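Local coordinates for molinate hydrolase (Gulosibacter molinativorax, PDB 4UB9), which hydrolyses the thiocarbamate pesticide molinate as a zinc-binding member of the amidohydrolase family, at residues Y122-V125 with I126-A129; S285-G288 with L289-A292; I333-Q336 with A337-D340; G351-H354 with H355-V359; W395-G398 with E399-F402. All coordinates share one frame; numbering follows the deposited sequence.

Interaction 1 of 5, residues Y122-V125 with I126-A129; sequences YYKV and IEEA
Glu127 folds back over the carbonyl of Tyr123, one turn earlier in the same helix, in the opening turns of helix 122-135 of the amidohydrolase domain, a family of the TIM-barrel clan. Its path is set at the first torsion (chi1 -70°), which turns CG to the side of the backbone N and away from its own carbonyl carbon. Traced outward, Glu127 CB lies 3.7 Å from Tyr123 O, CG comes closer at 3.3 Å from the same Tyr123 O, and CD is still at 3.6 Å from it, so the extended chain passes over that oxygen before leaving it. At the tip, Glu127 OE2 meets the edge of the Tyr123 ring, 3.7 Å from CD2 and in the ring plane, while the carboxylate is turned 79° against the ring. The same OE2 forms a salt bridge with Arg157 of helix 148-159, which gives the buried charge its mate. One face of the Tyr123 ring carries CG of the adjoining Lys124. Beyond the helix, Tyr123 OH bonds to Val494 O and Lys124 NZ pairs with Asp496, both of the second subunit, which places this face at a subunit interface. The backbone supplies four regular i to i+4 bonds; that from Glu128 N to Lys124 O is the straightest, at 170°. Glu128 sends its carboxylate to the Leu484 to Thr486 segment, and a water joins it back to the helix, donating to Val125 O at 2.7 Å and to Glu128 OE1 at 3.0 Å.

Interaction 2 of 5, residues S285-G288 with L289-A292; sequences SLEG and LNTA
Leu289 and Ser285 meet through the first backbone bond of helix 286-294, the helix of a beta-alpha-beta unit between strands 279-282 and 299-301. Leu289 N donates to Ser285 O at 2.9 Å, and its CB rests 3.4 Å from Leu286 O; farther out its side chain packs on Met300 of strand 299-301. Ser285 is the N-cap: its OG accepts from Gly288 N at 2.9 Å, and a beta carbon on Gly288 would collide with that hydroxyl oxygen. Asn290 follows, its N bonded to Leu286 O in a nearly straight 166° arrangement, while its OD1 takes a bond from Lys318 NZ. Glu287, one turn back, turns its carboxylate to Arg263 and Ser261 of the third subunit. Thr291 grips the helix twice. Its first torsion (chi1 -68°) swings OG1 to the side of the backbone N, from where the hydroxyl donates to Glu287 O at 2.9 Å; Thr291 N donates to the same oxygen, and the two donors arrive from opposite faces of the carbonyl plane. Ala292 closes the segment and also leans on Met300, with its N bonded to Gly288 O at 2.9 Å and its CB 3.6 Å from that same Gly288 O.

Interaction 3 of 5, residues I333-Q336 with A337-D340; sequences IAQQ and AWMD
Asp340 N donates to Gln336 O at 2.8 Å, the shortest of four i to i+4 bonds that wind the two segments into helix 333-341 of the TIM-barrel-clan amidohydrolase domain. Met339 N to Gln335 O is nearly straight, at 166°, and Trp338 and Ala337 donate likewise to Ala334 and Ile333. The Asp340 carboxylate also has a charged partner, a salt bridge from OD1 to Arg352, and it lies beside the end of the Gln336 side chain, crossing it at a slant. With CG opposite the backbone N (chi1 -173°) and a bend at the next bond, Gln336 turns its amide toward that carboxylate, the two planes standing 60° apart. Gln336 CG is 3.7 Å from Asp340 OD2, and Gln336 CD is 4.0 Å from Asp340 OD1. Gln336 and Met339 cross at about a right angle, while Ala347 of helix 347-350 packs on both Gln336 and Asp340. With an alanine here the bent chain and its amide are gone, which would probably open a gap beside Ala347 and the Asp340 carboxylate, leaving the latter to Arg352 without the neighbour packed against it. Farther round the helix, Gln335 and Trp338 lie alongside each other and point the same way. Trp338 CB sits 3.4 Å from Gln335 O, and Met339 CG approaches the same carbonyl, 3.6 Å from Gln335 O.

Interaction 4 of 5, residues G351-H354 with H355-V359; sequences GRVH and HENDV
The imidazole of His354 and the amide of Asn357 lie side by side and point the same way, their planes only 18° apart. The approach is loose, with His354 CD2 4.0 Å from Asn357 ND2. The second imidazole, that of His355, carries Val359 CG2 over one face, 3.9 Å above the ring plane and offset toward the rim, while His355 CB presses on Arg352 O at 3.2 Å. These groups sit on the first turns of helix 353-363, with Arg352 at the N-cap position. Arg352 O accepts from Glu356 N at 3.2 Å, with the donor in the carbonyl plane, and weakly from His355 N. Asn357 N bonds to Val353 O at 2.9 Å. With CG beside its backbone N (chi1 -76°), the Asp358 side chain turns back toward the preceding turn, and its CG comes 3.3 Å from His354 O; Asp358 N reaches the same oxygen from above the carbonyl plane. The polar ends of His354, Asn357 and Asp358 are bonded outside the two segments: His354 to Phe349 O and Gln308 N, Asn357 to Thr304 O and Ile311 N, and Asp358 OD1 to Thr304 OG1. Thr304, Gln308 and Ile311 lie in the chain a few residues beyond the zinc ligand His302, whose side chain is about 8 Å from that of His354, and directional bonds thus fasten the start of the helix to the chain that continues from a metal ligand.

Interaction 5 of 5, residues W395-G398 with E399-F402; sequences WTLG and EDHF
Asp400 reaches back with OD1 to take the N-H of Gly398 at 2.9 Å. The donor meets that oxygen nearly head-on along its C-O bond, although the N-H itself is bent, at 139°. The first torsion (chi1 56°) makes this possible, tucking CG between the backbone N and the carbonyl carbon, which also brings Asp400 OD1 within 3.4 Å of Leu397 CA. The other carboxylate oxygen, OD2, bonds to Thr372 OG1 and weakly to Asn95 ND2. Thr396 O collects two weak bonds, from Asp400 N at 3.0 Å and from Glu399 N at 3.3 Å. This is the N-terminal turn of helix 400-410, with Glu399 at the N-cap position and its own carboxylate paired with Arg462; Gly398 turns the chain into it with a positive phi of 107°, where a beta carbon would be jammed against the preceding carbonyl. Replacing Asp400 by an alanine is likely to leave the Gly398 N-H without its acceptor and the Thr372 hydroxyl without its mate. Gly398 O lies at the edge of the His401 ring, 3.2 Å from His401 CE1 and near the ring plane, and His401 NE2 is bonded to Gly136 O.

How the interactions relate
All five contacts are local, each within one continuous stretch, so none closes a long loop; they run in series along the chain without nesting or crossing. Interaction 1 opens helix 122-135, and through Ala129 O it touches Leu397 CD2 of interaction 5, bringing the early helix against the loop before helix 400-410. Interaction 2, on the beta-alpha-beta helix 286-294, touches none of the others but has its nearest atoms about 6 Å from interaction 4. Interaction 3 is the link between neighbours: the Asp340-Arg352 pair already ties it to interaction 4, where Gln336 also packs on Gly351, and Met339 CE meets the Trp395 ring, joining helix 333-341 to interaction 5.

Interaction 1 of 5, residues Y122-V125 with I126-A129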
# COMPACT_ATOMS: atom_id res chain seq x y z
N TYR A 122 18.13 9.24 23.46
CA TYR A 122 16.71 9.30 23.77
C TYR A 122 16.47 9.97 25.12
O TYR A 122 15.54 10.76 25.25
CB TYR A 122 16.08 7.91 23.71
CG TYR A 122 16.12 7.28 22.34
CD1 TYR A 122 15.64 7.95 21.22
CD2 TYR A 122 16.59 6.00 22.18
CE1 TYR A 122 15.66 7.36 19.97
CE2 TYR A 122 16.61 5.39 20.95
CZ TYR A 122 16.15 6.06 19.84
OH TYR A 122 16.19 5.44 18.61
N TYR A 123 17.34 9.71 26.10
CA TYR A 123 17.16 10.32 27.42
C TYR A 123 17.23 11.84 27.33
O TYR A 123 16.53 12.54 28.07
CB TYR A 123 18.13 9.80 28.49
CG TYR A 123 19.59 10.21 28.37
CD1 TYR A 123 20.44 9.55 27.50
CD2 TYR A 123 20.10 11.26 29.11
CE1 TYR A 123 21.76 9.94 27.35
CE2 TYR A 123 21.43 11.63 29.01
CZ TYR A 123 22.26 10.96 28.13
OH TYR A 123 23.60 11.28 28.02
N LYS A 124 18.05 12.36 26.43
CA LYS A 124 18.16 13.83 26.24
C LYS A 124 16.96 14.39 25.54
O LYS A 124 16.55 15.51 25.80
CB LYS A 124 19.40 14.19 25.47
CG LYS A 124 20.65 14.04 26.30
CD LYS A 124 21.91 14.42 25.54
CE LYS A 124 23.09 14.32 26.47
NZ LYS A 124 24.35 14.07 25.73
N VAL A 125 16.39 13.61 24.62
CA VAL A 125 15.16 14.01 23.97
C VAL A 125 14.08 14.19 25.04
O VAL A 125 13.27 15.13 25.03
CB VAL A 125 14.68 12.97 22.96
CG1 VAL A 125 13.27 13.28 22.44
CG2 VAL A 125 15.66 12.89 21.82
N ILE A 126 14.04 13.24 25.97
CA ILE A 126 13.03 13.23 27.01
C ILE A 126 13.25 14.44 27.93
O ILE A 126 12.31 15.13 28.31
CB ILE A 126 13.06 11.92 27.79
CG1 ILE A 126 12.48 10.81 26.91
CG2 ILE A 126 12.24 12.02 29.07
CD1 ILE A 126 12.64 9.42 27.48
N GLU A 127 14.50 14.70 28.29
CA GLU A 127 14.82 15.89 29.13
C GLU A 127 14.43 17.18 28.44
O GLU A 127 13.76 18.03 29.02
CB GLU A 127 16.28 15.92 29.53
CG GLU A 127 16.59 14.81 30.53
CD GLU A 127 18.08 14.52 30.71
OE1 GLU A 127 18.91 15.25 30.12
OE2 GLU A 127 18.40 13.55 31.44
N GLU A 128 14.80 17.31 27.18
CA GLU A 128 14.38 18.48 26.36
C GLU A 128 12.85 18.67 26.41
O GLU A 128 12.35 19.78 26.60
CB GLU A 128 14.81 18.32 24.90
CG GLU A 128 14.37 19.45 23.97
CD GLU A 128 14.70 19.21 22.49
OE1 GLU A 128 14.72 18.03 22.08
OE2 GLU A 128 14.93 20.18 21.73
N ALA A 129 12.10 17.57 26.25
CA ALA A 129 10.63 17.65 26.25
C ALA A 129 10.10 18.07 27.63
O ALA A 129 9.14 18.84 27.74
CB ALA A 129 10.01 16.34 25.84
O HOH W 1 12.29 16.48 22.91

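Interaction 2 of 5, residues S285-G288 with L289-A292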
# COMPACT_ATOMS: atom_id res chain seq x y z
N SER A 285 -14.01 2.29 24.17
CA SER A 285 -15.42 1.88 23.97
C SER A 285 -16.20 2.03 25.24
O SER A 285 -15.63 2.14 26.32
CB SER A 285 -15.51 0.39 23.57
OG SER A 285 -15.02 -0.43 24.61
N LEU A 286 -17.53 2.01 25.12
CA LEU A 286 -18.41 2.12 26.31
C LEU A 286 -18.19 0.95 27.27
O LEU A 286 -18.11 1.12 28.47
CB LEU A 286 -19.86 2.12 25.89
CG LEU A 286 -20.33 3.35 25.12
CD1 LEU A 286 -21.82 3.23 24.72
CD2 LEU A 286 -20.09 4.60 25.92
N GLU A 287 -18.09 -0.24 26.72
CA GLU A 287 -17.86 -1.42 27.54
C GLU A 287 -16.48 -1.42 28.16
O GLU A 287 -16.30 -1.87 29.29
CB GLU A 287 -18.08 -2.70 26.74
CG GLU A 287 -19.56 -3.05 26.63
CD GLU A 287 -20.23 -3.18 28.01
OE1 GLU A 287 -19.88 -4.05 28.86
OE2 GLU A 287 -21.12 -2.38 28.28
N GLY A 288 -15.54 -0.85 27.46
CA GLY A 288 -14.21 -0.68 28.02
C GLY A 288 -14.23 0.26 29.20
O GLY A 288 -13.64 0.02 30.24
N LEU A 289 -14.92 1.36 29.02
CA LEU A 289 -15.06 2.34 30.07
C LEU A 289 -15.73 1.70 31.29
O LEU A 289 -15.28 1.85 32.40
CB LEU A 289 -15.90 3.52 29.58
CG LEU A 289 -16.19 4.64 30.59
CD1 LEU A 289 -14.94 5.23 31.21
CD2 LEU A 289 -16.96 5.74 29.87
N ASN A 290 -16.81 1.01 31.06
CA ASN A 290 -17.51 0.37 32.16
C ASN A 290 -16.59 -0.58 32.90
O ASN A 290 -16.56 -0.63 34.12
CB ASN A 290 -18.74 -0.39 31.68
CG ASN A 290 -19.49 -1.03 32.83
OD1 ASN A 290 -20.09 -0.35 33.66
ND2 ASN A 290 -19.45 -2.36 32.89
N THR A 291 -15.83 -1.35 32.14
CA THR A 291 -14.91 -2.35 32.73
C THR A 291 -13.86 -1.67 33.58
O THR A 291 -13.49 -2.16 34.65
CB THR A 291 -14.27 -3.19 31.61
OG1 THR A 291 -15.29 -4.01 31.01
CG2 THR A 291 -13.18 -4.06 32.13
N ALA A 292 -13.39 -0.53 33.11
CA ALA A 292 -12.38 0.21 33.86
C ALA A 292 -12.96 0.73 35.20
O ALA A 292 -12.30 0.73 36.25
CB ALA A 292 -11.86 1.36 33.05

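Interaction 3 of 5, residues I333-Q336 with A337-D340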
# COMPACT_ATOMS: atom_id res chain seq x y z
N ILE A 333 -13.17 24.35 19.57
CA ILE A 333 -14.13 24.55 18.46
C ILE A 333 -13.44 24.72 17.11
O ILE A 333 -13.80 24.11 16.13
CB ILE A 333 -15.01 25.78 18.74
CG1 ILE A 333 -16.00 25.43 19.86
CG2 ILE A 333 -15.76 26.22 17.48
CD1 ILE A 333 -16.58 26.64 20.58
N ALA A 334 -12.40 25.56 17.12
CA ALA A 334 -11.67 25.91 15.90
C ALA A 334 -10.85 24.74 15.35
O ALA A 334 -10.89 24.42 14.17
CB ALA A 334 -10.77 27.09 16.15
N GLN A 335 -10.12 24.08 16.25
CA GLN A 335 -9.31 22.90 15.87
C GLN A 335 -10.20 21.81 15.27
O GLN A 335 -9.91 21.26 14.21
CB GLN A 335 -8.50 22.40 17.06
CG GLN A 335 -7.82 21.07 16.84
CD GLN A 335 -6.76 21.08 15.74
OE1 GLN A 335 -6.05 22.08 15.49
NE2 GLN A 335 -6.60 19.93 15.11
N GLN A 336 -11.30 21.55 15.93
CA GLN A 336 -12.21 20.50 15.47
C GLN A 336 -12.84 20.88 14.17
O GLN A 336 -13.15 20.02 13.33
CB GLN A 336 -13.35 20.23 16.51
CG GLN A 336 -14.23 19.01 16.15
CD GLN A 336 -13.46 17.66 16.00
OE1 GLN A 336 -13.72 16.85 15.09
NE2 GLN A 336 -12.53 17.41 16.90
N ALA A 337 -13.17 22.15 14.04
CA ALA A 337 -13.76 22.62 12.77
C ALA A 337 -12.74 22.47 11.63
O ALA A 337 -13.11 22.15 10.50
CB ALA A 337 -14.18 24.07 12.88
N TRP A 338 -11.46 22.72 11.92
CA TRP A 338 -10.46 22.50 10.93
C TRP A 338 -10.42 21.01 10.52
O TRP A 338 -10.44 20.65 9.33
CB TRP A 338 -9.10 23.00 11.43
CG TRP A 338 -8.06 22.57 10.44
CD1 TRP A 338 -7.80 23.14 9.25
CD2 TRP A 338 -7.24 21.40 10.53
NE1 TRP A 338 -6.85 22.43 8.59
CE2 TRP A 338 -6.49 21.35 9.35
CE3 TRP A 338 -7.07 20.41 11.48
CZ2 TRP A 338 -5.57 20.34 9.09
CZ3 TRP A 338 -6.16 19.41 11.24
CH2 TRP A 338 -5.42 19.37 10.04
N MET A 339 -10.38 20.15 11.52
CA MET A 339 -10.32 18.71 11.32
C MET A 339 -11.46 18.24 10.50
O MET A 339 -11.29 17.49 9.53
CB MET A 339 -10.38 17.96 12.64
CG MET A 339 -9.07 17.83 13.33
SD MET A 339 -9.33 17.11 14.97
CE MET A 339 -7.69 16.56 15.36
N ASP A 340 -12.65 18.69 10.86
CA ASP A 340 -13.86 18.32 10.08
C ASP A 340 -13.79 18.85 8.63
O ASP A 340 -14.20 18.19 7.70
CB ASP A 340 -15.15 18.77 10.78
CG ASP A 340 -15.38 18.04 12.10
OD1 ASP A 340 -14.82 16.93 12.31
OD2 ASP A 340 -16.13 18.52 12.96

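Interaction 4 of 5, residues G351-H354 with H355-V359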
# COMPACT_ATOMS: atom_id res chain seq x y z
N GLY A 351 -14.10 14.70 18.38
CA GLY A 351 -15.24 15.31 17.78
C GLY A 351 -16.51 14.51 17.86
O GLY A 351 -16.58 13.41 18.46
N ARG A 352 -17.55 15.10 17.26
CA ARG A 352 -18.91 14.53 17.17
C ARG A 352 -19.37 14.02 18.57
O ARG A 352 -19.38 14.77 19.53
CB ARG A 352 -19.02 13.43 16.08
CG ARG A 352 -18.68 13.85 14.65
CD ARG A 352 -17.17 13.87 14.43
NE ARG A 352 -16.74 14.43 13.15
CZ ARG A 352 -16.14 13.74 12.17
NH1 ARG A 352 -15.85 12.45 12.30
NH2 ARG A 352 -15.81 14.37 11.03
N VAL A 353 -19.69 12.73 18.67
CA VAL A 353 -20.21 12.15 19.90
C VAL A 353 -19.26 12.24 21.07
O VAL A 353 -19.69 12.38 22.21
CB VAL A 353 -20.64 10.69 19.67
CG1 VAL A 353 -21.03 10.02 20.97
CG2 VAL A 353 -21.81 10.65 18.67
N HIS A 354 -17.97 12.23 20.81
CA HIS A 354 -17.02 12.36 21.91
C HIS A 354 -16.98 13.76 22.48
O HIS A 354 -16.64 13.97 23.67
CB HIS A 354 -15.61 11.95 21.51
CG HIS A 354 -15.53 10.53 21.07
ND1 HIS A 354 -14.41 10.02 20.45
CD2 HIS A 354 -16.45 9.54 21.05
CE1 HIS A 354 -14.64 8.76 20.12
NE2 HIS A 354 -15.87 8.45 20.47
N HIS A 355 -17.29 14.71 21.63
CA HIS A 355 -17.42 16.11 22.06
C HIS A 355 -18.62 16.20 23.00
O HIS A 355 -18.52 16.80 24.07
CB HIS A 355 -17.56 17.04 20.84
CG HIS A 355 -18.17 18.38 21.15
ND1 HIS A 355 -17.42 19.44 21.64
CD2 HIS A 355 -19.44 18.82 21.07
CE1 HIS A 355 -18.21 20.48 21.85
NE2 HIS A 355 -19.44 20.12 21.52
N GLU A 356 -19.73 15.64 22.57
CA GLU A 356 -20.97 15.62 23.39
C GLU A 356 -20.80 14.89 24.70
O GLU A 356 -21.40 15.26 25.70
CB GLU A 356 -22.11 14.99 22.62
CG GLU A 356 -22.60 15.89 21.48
CD GLU A 356 -23.30 15.12 20.36
OE1 GLU A 356 -23.62 13.93 20.53
OE2 GLU A 356 -23.51 15.70 19.28
N ASN A 357 -19.98 13.84 24.70
CA ASN A 357 -19.63 13.14 25.94
C ASN A 357 -18.91 14.08 26.87
O ASN A 357 -19.21 14.15 28.04
CB ASN A 357 -18.70 11.96 25.68
CG ASN A 357 -19.40 10.76 25.02
OD1 ASN A 357 -20.61 10.59 25.11
ND2 ASN A 357 -18.59 9.89 24.43
N ASP A 358 -17.94 14.81 26.31
CA ASP A 358 -17.16 15.77 27.09
C ASP A 358 -18.11 16.77 27.76
O ASP A 358 -17.98 17.09 28.94
CB ASP A 358 -16.14 16.50 26.22
CG ASP A 358 -14.92 15.65 25.86
OD1 ASP A 358 -14.65 14.65 26.57
OD2 ASP A 358 -14.21 16.00 24.88
N VAL A 359 -19.07 17.27 26.99
CA VAL A 359 -19.99 18.27 27.47
C VAL A 359 -20.82 17.74 28.64
O VAL A 359 -20.99 18.42 29.66
CB VAL A 359 -20.96 18.72 26.35
CG1 VAL A 359 -22.12 19.55 26.94
CG2 VAL A 359 -20.24 19.56 25.32

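Interaction 5 of 5, residues W395-G398 with E399-F402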
# COMPACT_ATOMS: atom_id res chain seq x y z
N TRP A 395 -1.88 18.43 20.63
CA TRP A 395 -0.71 17.54 20.89
C TRP A 395 0.67 18.23 20.89
O TRP A 395 1.71 17.58 20.96
CB TRP A 395 -0.71 16.44 19.88
CG TRP A 395 -2.01 15.71 19.85
CD1 TRP A 395 -2.59 15.06 20.87
CD2 TRP A 395 -2.89 15.57 18.75
NE1 TRP A 395 -3.77 14.49 20.49
CE2 TRP A 395 -4.00 14.82 19.19
CE3 TRP A 395 -2.88 16.04 17.43
CZ2 TRP A 395 -5.06 14.47 18.34
CZ3 TRP A 395 -3.97 15.72 16.59
CH2 TRP A 395 -5.03 14.92 17.05
N THR A 396 0.65 19.55 20.95
CA THR A 396 1.85 20.36 20.95
C THR A 396 2.30 20.66 22.39
O THR A 396 1.77 21.53 23.04
CB THR A 396 1.65 21.66 20.17
OG1 THR A 396 1.18 21.35 18.84
CG2 THR A 396 2.94 22.44 20.08
N LEU A 397 3.24 19.87 22.86
CA LEU A 397 3.69 19.97 24.23
C LEU A 397 4.18 21.40 24.54
O LEU A 397 4.90 21.98 23.76
CB LEU A 397 4.85 19.00 24.48
CG LEU A 397 5.30 18.87 25.93
CD1 LEU A 397 4.21 18.32 26.82
CD2 LEU A 397 6.53 17.99 26.00
N GLY A 398 3.81 21.89 25.72
CA GLY A 398 4.24 23.22 26.18
C GLY A 398 3.12 24.22 26.13
O GLY A 398 3.18 25.23 26.80
N GLU A 399 2.17 23.97 25.25
CA GLU A 399 0.94 24.76 25.10
C GLU A 399 -0.36 23.94 25.13
O GLU A 399 -1.44 24.51 25.21
CB GLU A 399 0.95 25.44 23.74
CG GLU A 399 2.04 26.48 23.59
CD GLU A 399 1.91 27.30 22.32
OE1 GLU A 399 0.79 27.65 21.92
OE2 GLU A 399 2.96 27.63 21.75
N ASP A 400 -0.21 22.63 25.06
CA ASP A 400 -1.31 21.70 25.05
C ASP A 400 -2.26 21.84 26.28
O ASP A 400 -3.46 21.73 26.15
CB ASP A 400 -0.77 20.29 25.02
CG ASP A 400 0.21 20.00 26.21
OD1 ASP A 400 1.19 20.76 26.43
OD2 ASP A 400 -0.02 19.00 26.94
N HIS A 401 -1.68 22.10 27.45
CA HIS A 401 -2.46 22.33 28.65
C HIS A 401 -3.33 23.61 28.57
O HIS A 401 -4.49 23.61 29.02
CB HIS A 401 -1.61 22.29 29.92
CG HIS A 401 -0.52 23.30 29.96
ND1 HIS A 401 0.37 23.49 28.92
CD2 HIS A 401 -0.08 24.10 30.96
CE1 HIS A 401 1.27 24.40 29.26
NE2 HIS A 401 1.02 24.79 30.49
N PHE A 402 -2.77 24.70 28.03
CA PHE A 402 -3.53 25.94 27.82
C PHE A 402 -4.70 25.70 26.89
O PHE A 402 -5.83 26.04 27.17
CB PHE A 402 -2.68 27.06 27.22
CG PHE A 402 -1.44 27.42 28.02
CD1 PHE A 402 -1.47 27.61 29.39
CD2 PHE A 402 -0.22 27.60 27.36
CE1 PHE A 402 -0.32 27.91 30.10
CE2 PHE A 402 0.93 27.94 28.08
CZ PHE A 402 0.89 28.07 29.45